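Local coordinates for putative nucleolar GTP-binding protein 1 (PDB 2QU8) that binds guanine nucleotide, here GDP, and is probably a GTPase of the nucleolar NOG1 family, which in relatives takes part in ribosome assembly, at residues H28-I33 against H107-I112; G85-A90 against T100-L105; F114-S119 against K127-L132. All coordinates share one frame; numbering follows the deposited sequence.

Contact 1: H28-I33 against H107-I112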
loop_
_atom_site.group_PDB
_atom_site.type_symbol
_atom_site.label_atom_id
_atom_site.label_comp_id
_atom_site.label_asym_id
_atom_site.label_seq_id
_atom_site.Cartn_x
_atom_site.Cartn_y
_atom_site.Cartn_z
ATOM N N HIS A 28 3.259 15.980 -1.549
ATOM C CA HIS A 28 2.775 16.460 -0.254
ATOM C C HIS A 28 1.345 16.014 0.075
ATOM O O HIS A 28 0.954 15.986 1.246
ATOM C CB HIS A 28 2.875 17.989 -0.187
ATOM C CG HIS A 28 4.205 18.534 -0.616
ATOM N ND1 HIS A 28 5.290 18.609 0.231
ATOM C CD2 HIS A 28 4.619 19.052 -1.801
ATOM C CE1 HIS A 28 6.317 19.137 -0.414
ATOM N NE2 HIS A 28 5.934 19.418 -1.647
ATOM N N LYS A 29 0.569 15.657 -0.947
ATOM C CA LYS A 29 -0.810 15.208 -0.744
ATOM C C LYS A 29 -0.827 13.842 -0.058
ATOM O O LYS A 29 -0.039 12.965 -0.396
ATOM C CB LYS A 29 -1.574 15.148 -2.077
ATOM C CG LYS A 29 -3.112 15.147 -1.942
ATOM C CD LYS A 29 -3.822 14.918 -3.281
ATOM C CE LYS A 29 -5.275 15.391 -3.257
ATOM N NZ LYS A 29 -6.087 14.895 -4.431
ATOM N N LYS A 30 -1.726 13.677 0.909
ATOM C CA LYS A 30 -1.952 12.380 1.545
ATOM C C LYS A 30 -2.224 11.312 0.479
ATOM O O LYS A 30 -3.085 11.488 -0.386
ATOM C CB LYS A 30 -3.107 12.463 2.539
ATOM C CG LYS A 30 -2.853 13.419 3.698
ATOM C CD LYS A 30 -4.015 13.426 4.685
ATOM C CE LYS A 30 -5.216 14.172 4.146
ATOM N NZ LYS A 30 -4.898 15.606 3.852
ATOM N N THR A 31 -1.474 10.216 0.543
ATOM C CA THR A 31 -1.485 9.224 -0.522
ATOM C C THR A 31 -1.593 7.794 -0.008
ATOM O O THR A 31 -0.911 7.410 0.945
ATOM C CB THR A 31 -0.187 9.333 -1.383
ATOM O OG1 THR A 31 -0.053 10.661 -1.901
ATOM C CG2 THR A 31 -0.186 8.327 -2.548
ATOM N N ILE A 32 -2.432 7.000 -0.660
ATOM C CA ILE A 32 -2.327 5.549 -0.541
ATOM C C ILE A 32 -1.489 5.022 -1.721
ATOM O O ILE A 32 -1.814 5.251 -2.886
ATOM C CB ILE A 32 -3.713 4.860 -0.468
ATOM C CG1 ILE A 32 -4.502 5.363 0.755
ATOM C CG2 ILE A 32 -3.563 3.354 -0.379
ATOM C CD1 ILE A 32 -5.975 5.003 0.691
ATOM N N ILE A 33 -0.396 4.346 -1.404
ATOM C CA ILE A 33 0.462 3.747 -2.421
ATOM C C ILE A 33 0.087 2.287 -2.554
ATOM O O ILE A 33 0.282 1.510 -1.620
ATOM C CB ILE A 33 1.958 3.884 -2.040
ATOM C CG1 ILE A 33 2.317 5.365 -1.879
ATOM C CG2 ILE A 33 2.862 3.174 -3.088
ATOM C CD1 ILE A 33 3.533 5.627 -0.977
ATOM N N HIS A 107 9.152 8.090 -1.064
ATOM C CA HIS A 107 9.378 9.324 -0.305
ATOM C C HIS A 107 8.184 10.283 -0.291
ATOM O O HIS A 107 8.290 11.391 0.225
ATOM C CB HIS A 107 10.634 10.039 -0.814
ATOM C CG HIS A 107 11.909 9.403 -0.357
ATOM N ND1 HIS A 107 12.497 8.345 -1.018
ATOM C CD2 HIS A 107 12.701 9.666 0.708
ATOM C CE1 HIS A 107 13.597 7.987 -0.383
ATOM N NE2 HIS A 107 13.744 8.772 0.668
ATOM N N ILE A 108 7.053 9.852 -0.851
ATOM C CA ILE A 108 5.810 10.642 -0.857
ATOM C C ILE A 108 5.140 10.590 0.525
ATOM O O ILE A 108 5.461 9.725 1.339
ATOM C CB ILE A 108 4.813 10.115 -1.940
ATOM C CG1 ILE A 108 5.478 10.018 -3.322
ATOM C CG2 ILE A 108 3.533 10.953 -2.006
ATOM C CD1 ILE A 108 5.517 11.287 -4.137
ATOM N N ASN A 109 4.216 11.519 0.778
ATOM C CA ASN A 109 3.421 11.553 2.010
ATOM C C ASN A 109 2.358 10.447 1.974
ATOM O O ASN A 109 1.172 10.717 1.780
ATOM C CB ASN A 109 2.789 12.949 2.168
ATOM C CG ASN A 109 1.892 13.080 3.403
ATOM O OD1 ASN A 109 1.933 12.262 4.316
ATOM N ND2 ASN A 109 1.077 14.127 3.424
ATOM N N GLY A 110 2.785 9.199 2.159
ATOM C CA GLY A 110 1.888 8.062 1.948
ATOM C C GLY A 110 1.903 6.897 2.924
ATOM O O GLY A 110 2.841 6.725 3.715
ATOM N N VAL A 111 0.834 6.107 2.858
ATOM C CA VAL A 111 0.725 4.827 3.542
ATOM C C VAL A 111 0.669 3.757 2.442
ATOM O O VAL A 111 0.084 3.993 1.389
ATOM C CB VAL A 111 -0.549 4.779 4.439
ATOM C CG1 VAL A 111 -1.816 5.041 3.625
ATOM C CG2 VAL A 111 -0.665 3.460 5.171
ATOM N N ILE A 112 1.287 2.604 2.672
ATOM C CA ILE A 112 1.277 1.529 1.669
ATOM C C ILE A 112 0.052 0.662 1.861
ATOM O O ILE A 112 -0.272 0.282 2.987
ATOM C CB ILE A 112 2.525 0.603 1.769
ATOM C CG1 ILE A 112 3.810 1.413 1.969
ATOM C CG2 ILE A 112 2.628 -0.355 0.544
ATOM C CD1 ILE A 112 4.135 2.408 0.854
#

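Contact 2: G85-A90 against T100-L105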
loop_
_atom_site.group_PDB
_atom_site.type_symbol
_atom_site.label_atom_id
_atom_site.label_comp_id
_atom_site.label_asym_id
_atom_site.label_seq_id
_atom_site.Cartn_x
_atom_site.Cartn_y
_atom_site.Cartn_z
ATOM N N GLY A 85 3.942 -2.797 -12.921
ATOM C CA GLY A 85 5.282 -2.982 -13.465
ATOM C C GLY A 85 6.388 -2.573 -12.510
ATOM O O GLY A 85 7.523 -3.018 -12.661
ATOM N N LEU A 86 6.071 -1.733 -11.520
ATOM C CA LEU A 86 7.082 -1.293 -10.545
ATOM C C LEU A 86 6.918 -1.899 -9.146
ATOM O O LEU A 86 7.852 -2.490 -8.600
ATOM C CB LEU A 86 7.128 0.235 -10.454
ATOM C CG LEU A 86 7.584 1.030 -11.682
ATOM C CD1 LEU A 86 7.561 2.517 -11.352
ATOM C CD2 LEU A 86 8.966 0.613 -12.132
ATOM N N LEU A 87 5.732 -1.758 -8.570
ATOM C CA LEU A 87 5.496 -2.199 -7.194
ATOM C C LEU A 87 4.711 -3.507 -7.114
ATOM O O LEU A 87 4.041 -3.801 -6.107
ATOM C CB LEU A 87 4.834 -1.069 -6.393
ATOM C CG LEU A 87 5.698 0.197 -6.253
ATOM C CD1 LEU A 87 4.967 1.271 -5.479
ATOM C CD2 LEU A 87 7.036 -0.119 -5.582
ATOM N N ASP A 88 4.827 -4.304 -8.175
ATOM C CA ASP A 88 4.124 -5.583 -8.291
ATOM C C ASP A 88 5.088 -6.749 -8.489
ATOM O O ASP A 88 4.662 -7.888 -8.698
ATOM C CB ASP A 88 3.098 -5.543 -9.439
ATOM C CG ASP A 88 3.721 -5.211 -10.790
ATOM O OD1 ASP A 88 4.947 -4.940 -10.864
ATOM O OD2 ASP A 88 2.974 -5.228 -11.788
ATOM N N ARG A 89 6.384 -6.455 -8.430
ATOM C CA ARG A 89 7.420 -7.469 -8.594
ATOM C C ARG A 89 8.701 -7.061 -7.861
ATOM O O ARG A 89 8.901 -5.880 -7.555
ATOM C CB ARG A 89 7.690 -7.744 -10.081
ATOM C CG ARG A 89 8.079 -6.525 -10.909
ATOM C CD ARG A 89 7.749 -6.746 -12.376
ATOM N NE ARG A 89 6.332 -6.489 -12.632
ATOM C CZ ARG A 89 5.621 -7.050 -13.606
ATOM N NH1 ARG A 89 6.190 -7.909 -14.449
ATOM N NH2 ARG A 89 4.336 -6.741 -13.743
ATOM N N ALA A 90 9.557 -8.044 -7.585
ATOM C CA ALA A 90 10.793 -7.816 -6.843
ATOM C C ALA A 90 11.728 -6.860 -7.578
ATOM O O ALA A 90 11.673 -6.729 -8.802
ATOM C CB ALA A 90 11.491 -9.151 -6.523
ATOM N N THR A 100 14.903 4.757 -9.254
ATOM C CA THR A 100 14.738 6.161 -8.848
ATOM C C THR A 100 13.265 6.520 -8.790
ATOM O O THR A 100 12.824 7.252 -7.892
ATOM C CB THR A 100 15.451 7.153 -9.809
ATOM O OG1 THR A 100 14.755 7.199 -11.064
ATOM C CG2 THR A 100 16.893 6.747 -10.049
ATOM N N THR A 101 12.506 5.996 -9.757
ATOM C CA THR A 101 11.053 6.136 -9.779
ATOM C C THR A 101 10.437 5.459 -8.553
ATOM O O THR A 101 9.639 6.066 -7.839
ATOM C CB THR A 101 10.442 5.564 -11.094
ATOM O OG1 THR A 101 11.146 6.090 -12.229
ATOM C CG2 THR A 101 8.985 5.941 -11.214
ATOM N N ILE A 102 10.831 4.213 -8.296
ATOM C CA ILE A 102 10.353 3.474 -7.131
ATOM C C ILE A 102 10.696 4.211 -5.834
ATOM O O ILE A 102 9.835 4.399 -4.965
ATOM C CB ILE A 102 10.918 2.025 -7.099
ATOM C CG1 ILE A 102 10.267 1.174 -8.194
ATOM C CG2 ILE A 102 10.698 1.371 -5.735
ATOM C CD1 ILE A 102 11.066 -0.059 -8.567
ATOM N N THR A 103 11.957 4.620 -5.719
ATOM C CA THR A 103 12.433 5.352 -4.554
ATOM C C THR A 103 11.714 6.701 -4.388
ATOM O O THR A 103 11.351 7.066 -3.276
ATOM C CB THR A 103 13.966 5.532 -4.603
ATOM O OG1 THR A 103 14.582 4.256 -4.832
ATOM C CG2 THR A 103 14.477 6.096 -3.295
ATOM N N ALA A 104 11.475 7.409 -5.494
ATOM C CA ALA A 104 10.744 8.688 -5.450
ATOM C C ALA A 104 9.332 8.536 -4.862
ATOM O O ALA A 104 8.884 9.382 -4.089
ATOM C CB ALA A 104 10.690 9.331 -6.829
ATOM N N LEU A 105 8.659 7.444 -5.225
ATOM C CA LEU A 105 7.342 7.098 -4.690
ATOM C C LEU A 105 7.366 6.771 -3.203
ATOM O O LEU A 105 6.443 7.116 -2.464
ATOM C CB LEU A 105 6.768 5.910 -5.461
ATOM C CG LEU A 105 5.888 6.288 -6.647
ATOM C CD1 LEU A 105 5.784 5.135 -7.611
ATOM C CD2 LEU A 105 4.499 6.721 -6.150
#

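Contact 3: F114-S119 against K127-L132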
loop_
_atom_site.group_PDB
_atom_site.type_symbol
_atom_site.label_atom_id
_atom_site.label_comp_id
_atom_site.label_asym_id
_atom_site.label_seq_id
_atom_site.Cartn_x
_atom_site.Cartn_y
_atom_site.Cartn_z
ATOM N N PHE A 114 -0.576 -2.869 0.575
ATOM C CA PHE A 114 -0.084 -4.070 -0.095
ATOM C C PHE A 114 -1.189 -5.110 -0.105
ATOM O O PHE A 114 -1.611 -5.611 0.948
ATOM C CB PHE A 114 1.195 -4.637 0.560
ATOM C CG PHE A 114 1.831 -5.760 -0.231
ATOM C CD1 PHE A 114 2.830 -5.493 -1.167
ATOM C CD2 PHE A 114 1.407 -7.076 -0.068
ATOM C CE1 PHE A 114 3.407 -6.527 -1.914
ATOM C CE2 PHE A 114 1.974 -8.115 -0.812
ATOM C CZ PHE A 114 2.976 -7.838 -1.730
ATOM N N ILE A 115 -1.652 -5.433 -1.307
ATOM C CA ILE A 115 -2.772 -6.332 -1.472
ATOM C C ILE A 115 -2.306 -7.749 -1.788
ATOM O O ILE A 115 -1.499 -7.965 -2.701
ATOM C CB ILE A 115 -3.763 -5.831 -2.550
ATOM C CG1 ILE A 115 -4.271 -4.422 -2.185
ATOM C CG2 ILE A 115 -4.915 -6.838 -2.723
ATOM C CD1 ILE A 115 -5.286 -3.819 -3.150
ATOM N N ILE A 116 -2.816 -8.692 -0.996
ATOM C CA ILE A 116 -2.654 -10.117 -1.220
ATOM C C ILE A 116 -4.005 -10.680 -1.653
ATOM O O ILE A 116 -5.014 -10.522 -0.955
ATOM C CB ILE A 116 -2.160 -10.860 0.064
ATOM C CG1 ILE A 116 -0.764 -10.369 0.482
ATOM C CG2 ILE A 116 -2.169 -12.392 -0.133
ATOM C CD1 ILE A 116 -0.288 -10.877 1.846
ATOM N N ASP A 117 -4.011 -11.309 -2.822
ATOM C CA ASP A 117 -5.145 -12.094 -3.304
ATOM C C ASP A 117 -5.126 -13.481 -2.635
ATOM O O ASP A 117 -4.394 -14.382 -3.060
ATOM C CB ASP A 117 -5.066 -12.194 -4.838
ATOM C CG ASP A 117 -6.108 -13.127 -5.438
ATOM O OD1 ASP A 117 -7.058 -13.535 -4.734
ATOM O OD2 ASP A 117 -5.972 -13.451 -6.634
ATOM N N ILE A 118 -5.925 -13.643 -1.574
ATOM C CA ILE A 118 -5.952 -14.905 -0.821
ATOM C C ILE A 118 -6.671 -16.047 -1.530
ATOM O O ILE A 118 -6.617 -17.182 -1.072
ATOM C CB ILE A 118 -6.537 -14.758 0.616
ATOM C CG1 ILE A 118 -7.946 -14.147 0.608
ATOM C CG2 ILE A 118 -5.561 -14.016 1.523
ATOM C CD1 ILE A 118 -8.747 -14.457 1.901
ATOM N N SER A 119 -7.349 -15.749 -2.636
ATOM C CA SER A 119 -7.914 -16.795 -3.491
ATOM C C SER A 119 -6.865 -17.415 -4.435
ATOM O O SER A 119 -7.101 -18.483 -5.014
ATOM C CB SER A 119 -9.105 -16.262 -4.294
ATOM O OG SER A 119 -8.692 -15.464 -5.395
ATOM N N LYS A 127 2.047 -17.546 -0.167
ATOM C CA LYS A 127 3.465 -17.527 0.243
ATOM C C LYS A 127 4.348 -16.761 -0.732
ATOM O O LYS A 127 5.259 -16.032 -0.313
ATOM C CB LYS A 127 4.007 -18.955 0.430
ATOM C CG LYS A 127 5.492 -19.026 0.808
ATOM C CD LYS A 127 5.960 -20.467 1.002
ATOM C CE LYS A 127 7.415 -20.527 1.478
ATOM N NZ LYS A 127 7.625 -19.770 2.765
ATOM N N GLU A 128 4.091 -16.932 -2.029
ATOM C CA GLU A 128 4.827 -16.195 -3.059
ATOM C C GLU A 128 4.507 -14.695 -2.977
ATOM O O GLU A 128 5.375 -13.856 -3.212
ATOM C CB GLU A 128 4.509 -16.742 -4.456
ATOM C CG GLU A 128 5.078 -18.130 -4.724
ATOM C CD GLU A 128 4.621 -18.724 -6.049
ATOM O OE1 GLU A 128 3.412 -18.684 -6.337
ATOM O OE2 GLU A 128 5.478 -19.240 -6.803
ATOM N N GLN A 129 3.263 -14.369 -2.630
ATOM C CA GLN A 129 2.858 -12.970 -2.457
ATOM C C GLN A 129 3.462 -12.354 -1.191
ATOM O O GLN A 129 3.820 -11.182 -1.178
ATOM C CB GLN A 129 1.337 -12.832 -2.459
ATOM C CG GLN A 129 0.687 -13.193 -3.789
ATOM C CD GLN A 129 -0.823 -13.138 -3.733
ATOM O OE1 GLN A 129 -1.412 -12.056 -3.665
ATOM N NE2 GLN A 129 -1.462 -14.304 -3.771
ATOM N N ILE A 130 3.574 -13.145 -0.129
ATOM C CA ILE A 130 4.247 -12.681 1.086
ATOM C C ILE A 130 5.752 -12.497 0.832
ATOM O O ILE A 130 6.339 -11.490 1.235
ATOM C CB ILE A 130 3.959 -13.600 2.291
ATOM C CG1 ILE A 130 2.503 -13.421 2.750
ATOM C CG2 ILE A 130 4.902 -13.280 3.435
ATOM C CD1 ILE A 130 2.059 -14.355 3.896
ATOM N N ASN A 131 6.367 -13.460 0.152
ATOM C CA ASN A 131 7.742 -13.303 -0.315
ATOM C C ASN A 131 7.958 -12.002 -1.082
ATOM O O ASN A 131 8.960 -11.319 -0.878
ATOM C CB ASN A 131 8.169 -14.495 -1.169
ATOM C CG ASN A 131 8.452 -15.744 -0.344
ATOM O OD1 ASN A 131 8.163 -15.805 0.861
ATOM N ND2 ASN A 131 9.009 -16.761 -0.997
ATOM N N LEU A 132 7.023 -11.658 -1.968
ATOM C CA LEU A 132 7.080 -10.377 -2.675
ATOM C C LEU A 132 7.061 -9.204 -1.691
ATOM O O LEU A 132 7.845 -8.263 -1.835
ATOM C CB LEU A 132 5.933 -10.248 -3.692
ATOM C CG LEU A 132 5.703 -8.890 -4.373
ATOM C CD1 LEU A 132 6.928 -8.416 -5.137
ATOM C CD2 LEU A 132 4.488 -8.937 -5.300
HETATM O O HOH W 1 0.410 -9.538 -3.741
#

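Contact 1: H28-I33 against H107-I112
Thr31, Ile32 and Ile33 pair in parallel with Gly110, Val111 and Ile112. This joins strands 30-35 and 110-117, neighbours in the central sheet of the P-loop GTPase fold. The tight part is the ladder itself. Val111 N donates to Thr31 O at 2.9 Å, and Ile33 N donates to Val111 O, also at 2.9 Å. The side chains alternate between the two faces. On one, Ile32 CG1 and Val111 CG1 lie side by side at 3.9 Å. On the other, Ile33 CD1 meets Ile112 CD1 at 3.8 Å and passes near Gly110 CA. Ile108 CG2 touches Thr31 OG1. This hydroxyl donates to Lys29 O and is also bonded to Gln79 of strand 76-82.

The looser side is the end at His28 and Lys30, nearer solvent, and Asn109 bridges it. His28 is exposed, and its backbone O takes part. Lys30 lies alongside Asn109, and helix 192-222 packs on both. Asn109 is the centre of an inverse gamma turn. Its OD1 pairs with Gln207 of that helix. With CG anti to the backbone N (chi1 178°), the amide is carried out to the 28-29 loop. There ND2 donates to His28 O at 2.9 Å, almost straight at 177°, from above the carbonyl plane.

Contact 2: G85-A90 against T100-L105
Leu86 and Leu87 send their side chains against one side of helix 96-106, where Thr101, Ile102 and Leu105 receive them. Leu86 crosses Thr101 at about a right angle, with CD1 against Thr101 CG2 at 3.7 Å. The Thr101 hydroxyl is used within its own helix, on Ile97 O, and the methyl is left to meet the leucine. Ile102 lies obliquely across Leu86, its CG1 4.0 Å from Leu86 CB. CG1 is anti to the carbonyl carbon (chi1 -71°) and serves Leu86, while CG2 reaches Leu87 CD2 at 4.0 Å. Leu87 and Ile102 slide past each other in opposite directions. Leu87 CD1 comes more loosely to Leu105 CD1, at 4.5 Å.

The loop also holds itself, by a salt bridge and a backbone N-H on Asp88. Arg89 grips Asp88 side-on: NE donates to OD1 at 2.7 Å and NH2 to OD2. Gly85 N reaches OD2 from the opposite face of the carboxylate to NH2. Leu87 O is bonded to Ser35 OG, at the end of strand 30-35. A loop that starts at the glycine of a DTPG sequence, packs on the next helix and brings Leu87 near the probable P-loop is consistent with switch II of a P-loop GTPase.

Contact 3: F114-S119 against K127-L132
Gln129 of helix 126-137 reaches strand 110-117 and meets the backbone of Asp117. The helix follows the strand and runs nearly antiparallel to it, at 166° between the two short axes. Strand, helix and the next strand, 145-150, form a beta-alpha-beta crossover of the P-loop GTPase fold.

Gln129 hydrogen-bonds Asp117 with both ends of its amide. OE1 accepts from Asp117 N at 2.8 Å, with the donor in the carbonyl plane, on a lone pair. NE2 donates to Asp117 O at 3.0 Å. NE2 also has weak bonds to Leu124 O and Thr125 O. The chain is extended beyond CG (chi2 176°), which carries the amide to the strand. The two bonds to Asp117 fix the rotation of the amide. A water adds a third link: it donates to Ile115 O and to Gln129 OE1.

The apolar contacts lie further back along the strand. Leu132 CG stands at the edge of the Phe114 ring, near its plane, 3.9 Å from CZ. The same ring meets Phe133 edge-to-face. Ile116 CD1 touches Ile130 CG1, also at 3.9 Å, and Ile130 goes on to pack against helix 162-174.

The last group is the polar network of the Asp117 side chain, about 6 Å from the bound GDP. Its OD2 forms a salt bridge with Lys151 and accepts from Cys122 N. Its OD1 closes an Asx turn by accepting from Ser119 N at 3.1 Å. The Ser119 hydroxyl donates to the syn lone pair of the same OD1, with OG 2.6 Å away.

Overall arrangement
All three contacts are largely buried, but contact 1 has an exposed end at His28. Contacts 1 and 3 share strand 110-117 and lie on opposite sides of the chain's centre. Contact 1 joins two strands by backbone bonds. Contact 3 joins strand to helix through one glutamine amide and apolar packing, close to the nucleotide. Contact 2 has no hydrogen bond across its segments and is nested in the chain loop that contact 1 closes. It touches both others: Ile33 packs on Leu87 and Leu105, and Leu132 packs on the backbone of residues 88-90. The probable switch II loop, 85-90, thus lies against both the sheet and helix 126-137.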